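PDB 4YX7: surface presentation of antigens protein SpaO from Salmonella typhimurium, which serves the type III secretion pathway by which Salmonella presents at its surface the determinants it needs to enter mammalian cells. Local coordinates for residues 10-16 and 41-47. Numbering follows the deposited sequence.
Sequences WPLRFVI and RAEVYCY
An antiparallel strand pairing joins 10-16, part of the long first strand of this SPOA domain, probably the first of the two in SpaO, to 41-47 at the end of the next strand in the sheet. The strand axes approach to 4.6 Å with 168° between their directions. Two hydrogen-bonded pairs set the register: Arg-13 N to Tyr-45 O (2.8 Å) is answered by Tyr-45 N to Arg-13 O (2.9 Å), and Val-15 N to Glu-43 O (2.9 Å) by Glu-43 N to Val-15 O (3.0 Å). Between them lies the non-hydrogen-bonded pair Phe-14 and Val-44, with CA atoms 4.8 Å apart. Beyond, Arg-41 N donates to Ile-16 O at 3.2 Å.

Side chains alternate between the faces. Leu-12, Phe-14, Val-44 and Cys-46 share one, where Leu-12 CD2 meets Cys-46 CB at 3.8 Å and Phe-14 CE2 meets Val-44 CG2 at 3.8 Å; Phe-14 also stacks edge-to-face with Phe-54. The other edge of 10-15 pairs antiparallel with a strand of a second SpaO chain, continuing the sheet across the interface, consistent with the intertwined dimers of SPOA domains in the FliN/MopA/SpaO family.

On the other face, Val-15 (chi1 t) places CG2 3.8 Å from Tyr-45 CD1. Arg-13, with chi1 m, chi2 t and chi3 m, lays its guanidinium over Tyr-45 CB and donates to Tyr-47 O from NH2 (2.9 Å) and NH1 (3.2 Å). Tyr-47 leaves the strand with positive phi (54°); a water oxygen accepts from Tyr-47 N (2.9 Å) and donates to Pro-11 O (2.6 Å), while Pro-11 CG packs 3.4 Å from Tyr-47 CZ.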
ATOM      1  N   TRP A  10      20.361  23.059  -2.842  1.00 29.97           N
ATOM      2  CA  TRP A  10      20.814  21.912  -2.071  1.00 30.30           C
ATOM      3  C   TRP A  10      20.028  20.671  -2.454  1.00 27.25           C
ATOM      4  O   TRP A  10      18.808  20.659  -2.352  1.00 24.15           O
ATOM      5  CB  TRP A  10      20.662  22.182  -0.569  1.00 31.72           C
ATOM      6  CG  TRP A  10      21.163  23.533  -0.112  1.00 36.31           C
ATOM      7  CD1 TRP A  10      20.620  24.754  -0.399  1.00 33.12           C
ATOM      8  CD2 TRP A  10      22.280  23.788   0.742  1.00 43.48           C
ATOM      9  NE1 TRP A  10      21.341  25.748   0.200  1.00 37.87           N
ATOM     10  CE2 TRP A  10      22.367  25.183   0.913  1.00 44.77           C
ATOM     11  CE3 TRP A  10      23.225  22.971   1.375  1.00 50.15           C
ATOM     12  CZ2 TRP A  10      23.357  25.784   1.688  1.00 53.35           C
ATOM     13  CZ3 TRP A  10      24.212  23.568   2.147  1.00 58.17           C
ATOM     14  CH2 TRP A  10      24.268  24.963   2.295  1.00 59.25           C
ATOM     15  N   PRO A  11      20.729  19.610  -2.875  1.00 29.98           N
ATOM     16  CA  PRO A  11      20.061  18.389  -3.323  1.00 26.26           C
ATOM     17  C   PRO A  11      19.612  17.519  -2.162  1.00 23.69           C
ATOM     18  O   PRO A  11      20.461  16.890  -1.534  1.00 28.83           O
ATOM     19  CB  PRO A  11      21.150  17.685  -4.135  1.00 27.01           C
ATOM     20  CG  PRO A  11      22.399  18.091  -3.472  1.00 27.05           C
ATOM     21  CD  PRO A  11      22.193  19.485  -2.943  1.00 27.68           C
ATOM     22  N   LEU A  12      18.314  17.457  -1.879  1.00 22.22           N
ATOM     23  CA  LEU A  12      17.865  16.641  -0.756  1.00 22.71           C
ATOM     24  C   LEU A  12      17.398  15.259  -1.202  1.00 23.86           C
ATOM     25  O   LEU A  12      16.810  15.101  -2.265  1.00 25.07           O
ATOM     26  CB  LEU A  12      16.751  17.345   0.009  1.00 21.53           C
ATOM     27  CG  LEU A  12      17.019  18.772   0.480  1.00 18.59           C
ATOM     28  CD1 LEU A  12      15.842  19.268   1.267  1.00 23.68           C
ATOM     29  CD2 LEU A  12      18.277  18.848   1.308  1.00 20.52           C
ATOM     30  N   ARG A  13      17.700  14.255  -0.387  1.00 23.88           N
ATOM     31  CA  ARG A  13      17.222  12.899  -0.606  1.00 20.43           C
ATOM     32  C   ARG A  13      16.377  12.522   0.586  1.00 20.06           C
ATOM     33  O   ARG A  13      16.813  12.673   1.729  1.00 23.28           O
ATOM     34  CB  ARG A  13      18.377  11.911  -0.764  1.00 18.96           C
ATOM     35  CG  ARG A  13      19.394  12.304  -1.806  1.00 19.63           C
ATOM     36  CD  ARG A  13      20.342  11.162  -2.057  1.00 20.56           C
ATOM     37  NE  ARG A  13      20.878  10.647  -0.805  1.00 24.17           N
ATOM     38  CZ  ARG A  13      21.872  11.223  -0.139  1.00 30.25           C
ATOM     39  NH1 ARG A  13      22.424  12.332  -0.613  1.00 33.27           N
ATOM     40  NH2 ARG A  13      22.316  10.699   1.001  1.00 31.32           N
ATOM     41  N   PHE A  14      15.163  12.059   0.331  1.00 16.12           N
ATOM     42  CA  PHE A  14      14.302  11.614   1.409  1.00 16.54           C
ATOM     43  C   PHE A  14      14.381  10.101   1.505  1.00 15.84           C
ATOM     44  O   PHE A  14      13.789   9.373   0.726  1.00 15.07           O
ATOM     45  CB  PHE A  14      12.873  12.122   1.196  1.00 15.78           C
ATOM     46  CG  PHE A  14      12.768  13.632   1.255  1.00 18.70           C
ATOM     47  CD1 PHE A  14      12.982  14.406   0.112  1.00 20.61           C
ATOM     48  CD2 PHE A  14      12.506  14.276   2.447  1.00 17.50           C
ATOM     49  CE1 PHE A  14      12.915  15.787   0.158  1.00 18.08           C
ATOM     50  CE2 PHE A  14      12.429  15.652   2.494  1.00 18.08           C
ATOM     51  CZ  PHE A  14      12.632  16.407   1.345  1.00 16.48           C
ATOM     52  N   VAL A  15      15.157   9.650   2.478  1.00 19.26           N
ATOM     53  CA  VAL A  15      15.507   8.251   2.616  1.00 21.56           C
ATOM     54  C   VAL A  15      14.537   7.509   3.535  1.00 18.90           C
ATOM     55  O   VAL A  15      14.359   7.885   4.690  1.00 20.33           O
ATOM     56  CB  VAL A  15      16.939   8.120   3.162  1.00 16.30           C
ATOM     57  CG1 VAL A  15      17.375   6.678   3.171  1.00 16.68           C
ATOM     58  CG2 VAL A  15      17.884   8.970   2.337  1.00 18.01           C
ATOM     59  N   ILE A  16      13.925   6.449   3.016  1.00 18.03           N
ATOM     60  CA  ILE A  16      12.989   5.627   3.784  1.00 17.55           C
ATOM     61  C   ILE A  16      13.611   4.329   4.295  1.00 18.90           C
ATOM     62  O   ILE A  16      12.956   3.546   4.977  1.00 20.99           O
ATOM     63  CB  ILE A  16      11.746   5.257   2.960  1.00 17.92           C
ATOM     64  CG1 ILE A  16      12.149   4.430   1.734  1.00 18.90           C
ATOM     65  CG2 ILE A  16      10.976   6.510   2.567  1.00 16.57           C
ATOM     66  CD1 ILE A  16      10.995   3.973   0.894  1.00 17.78           C
ATOM     67  N   ARG A  41      14.382   3.755   7.814  1.00 37.27           N
ATOM     68  CA  ARG A  41      14.721   5.111   8.206  1.00 36.38           C
ATOM     69  C   ARG A  41      13.654   6.053   7.657  1.00 35.38           C
ATOM     70  O   ARG A  41      12.812   5.636   6.861  1.00 37.79           O
ATOM     71  CB  ARG A  41      16.109   5.496   7.684  1.00 36.80           C
ATOM     72  CG  ARG A  41      17.110   4.348   7.677  1.00 42.29           C
ATOM     73  CD  ARG A  41      18.508   4.803   7.238  1.00 47.12           C
ATOM     74  NE  ARG A  41      19.463   4.804   8.347  1.00 55.77           N
ATOM     75  CZ  ARG A  41      20.583   4.090   8.385  1.00 63.94           C
ATOM     76  NH1 ARG A  41      20.903   3.309   7.366  1.00 66.45           N
ATOM     77  NH2 ARG A  41      21.386   4.158   9.441  1.00 69.82           N
ATOM     78  N   ALA A  42      13.667   7.303   8.108  1.00 30.88           N
ATOM     79  CA  ALA A  42      12.862   8.363   7.501  1.00 26.74           C
ATOM     80  C   ALA A  42      13.625   9.652   7.675  1.00 25.78           C
ATOM     81  O   ALA A  42      13.237  10.508   8.460  1.00 29.62           O
ATOM     82  CB  ALA A  42      11.495   8.457   8.131  1.00 27.02           C
ATOM     83  N   GLU A  43      14.733   9.773   6.951  1.00 25.44           N
ATOM     84  CA  GLU A  43      15.672  10.872   7.153  1.00 25.24           C
ATOM     85  C   GLU A  43      15.813  11.758   5.925  1.00 20.43           C
ATOM     86  O   GLU A  43      15.729  11.289   4.797  1.00 20.13           O
ATOM     87  CB  GLU A  43      17.058  10.341   7.524  1.00 28.15           C
ATOM     88  CG  GLU A  43      17.113   9.372   8.669  1.00 38.68           C
ATOM     89  CD  GLU A  43      18.204   8.335   8.449  1.00 49.37           C
ATOM     90  OE1 GLU A  43      18.390   7.922   7.283  1.00 53.48           O
ATOM     91  OE2 GLU A  43      18.891   7.954   9.425  1.00 52.98           O
ATOM     92  N   VAL A  44      16.047  13.042   6.162  1.00 21.83           N
ATOM     93  CA  VAL A  44      16.402  13.951   5.091  1.00 20.76           C
ATOM     94  C   VAL A  44      17.922  14.029   5.013  1.00 21.20           C
ATOM     95  O   VAL A  44      18.604  14.284   6.006  1.00 18.93           O
ATOM     96  CB  VAL A  44      15.815  15.354   5.296  1.00 20.52           C
ATOM     97  CG1 VAL A  44      15.945  16.147   4.025  1.00 17.20           C
ATOM     98  CG2 VAL A  44      14.369  15.267   5.718  1.00 19.96           C
ATOM     99  N   TYR A  45      18.447  13.775   3.823  1.00 21.60           N
ATOM    100  CA  TYR A  45      19.873  13.850   3.582  1.00 20.97           C
ATOM    101  C   TYR A  45      20.178  14.916   2.542  1.00 20.55           C
ATOM    102  O   TYR A  45      19.417  15.120   1.596  1.00 20.39           O
ATOM    103  CB  TYR A  45      20.421  12.493   3.111  1.00 21.04           C
ATOM    104  CG  TYR A  45      20.840  11.561   4.218  1.00 24.09           C
ATOM    105  CD1 TYR A  45      19.900  10.895   4.978  1.00 25.80           C
ATOM    106  CD2 TYR A  45      22.184  11.339   4.495  1.00 30.84           C
ATOM    107  CE1 TYR A  45      20.276  10.036   5.987  1.00 31.96           C
ATOM    108  CE2 TYR A  45      22.573  10.480   5.513  1.00 37.44           C
ATOM    109  CZ  TYR A  45      21.609   9.828   6.254  1.00 39.29           C
ATOM    110  OH  TYR A  45      21.971   8.960   7.264  1.00 46.39           O
ATOM    111  N   CYS A  46      21.286  15.611   2.756  1.00 19.55           N
ATOM    112  CA  CYS A  46      21.921  16.407   1.728  1.00 20.09           C
ATOM    113  C   CYS A  46      23.348  15.912   1.643  1.00 22.49           C
ATOM    114  O   CYS A  46      24.138  16.150   2.545  1.00 27.32           O
ATOM    115  CB  CYS A  46      21.873  17.896   2.057  1.00 21.57           C
ATOM    116  SG  CYS A  46      22.378  18.946   0.690  1.00 28.37           S
ATOM    117  N   TYR A  47      23.666  15.203   0.572  1.00 24.21           N
ATOM    118  CA  TYR A  47      24.915  14.453   0.499  1.00 29.24           C
ATOM    119  C   TYR A  47      25.022  13.516   1.716  1.00 28.67           C
ATOM    120  O   TYR A  47      24.074  12.806   2.032  1.00 27.03           O
ATOM    121  CB  TYR A  47      26.106  15.419   0.391  1.00 33.21           C
ATOM    122  CG  TYR A  47      25.989  16.363  -0.797  1.00 34.71           C
ATOM    123  CD1 TYR A  47      26.177  15.901  -2.091  1.00 36.45           C
ATOM    124  CD2 TYR A  47      25.685  17.707  -0.628  1.00 35.80           C
ATOM    125  CE1 TYR A  47      26.071  16.743  -3.180  1.00 35.99           C
ATOM    126  CE2 TYR A  47      25.577  18.555  -1.713  1.00 36.23           C
ATOM    127  CZ  TYR A  47      25.775  18.061  -2.985  1.00 37.10           C
ATOM    128  OH  TYR A  47      25.673  18.883  -4.080  1.00 42.29           O
TER
HETATM  129  O   HOH W   1      21.965  14.841  -1.746  1.00 21.33           O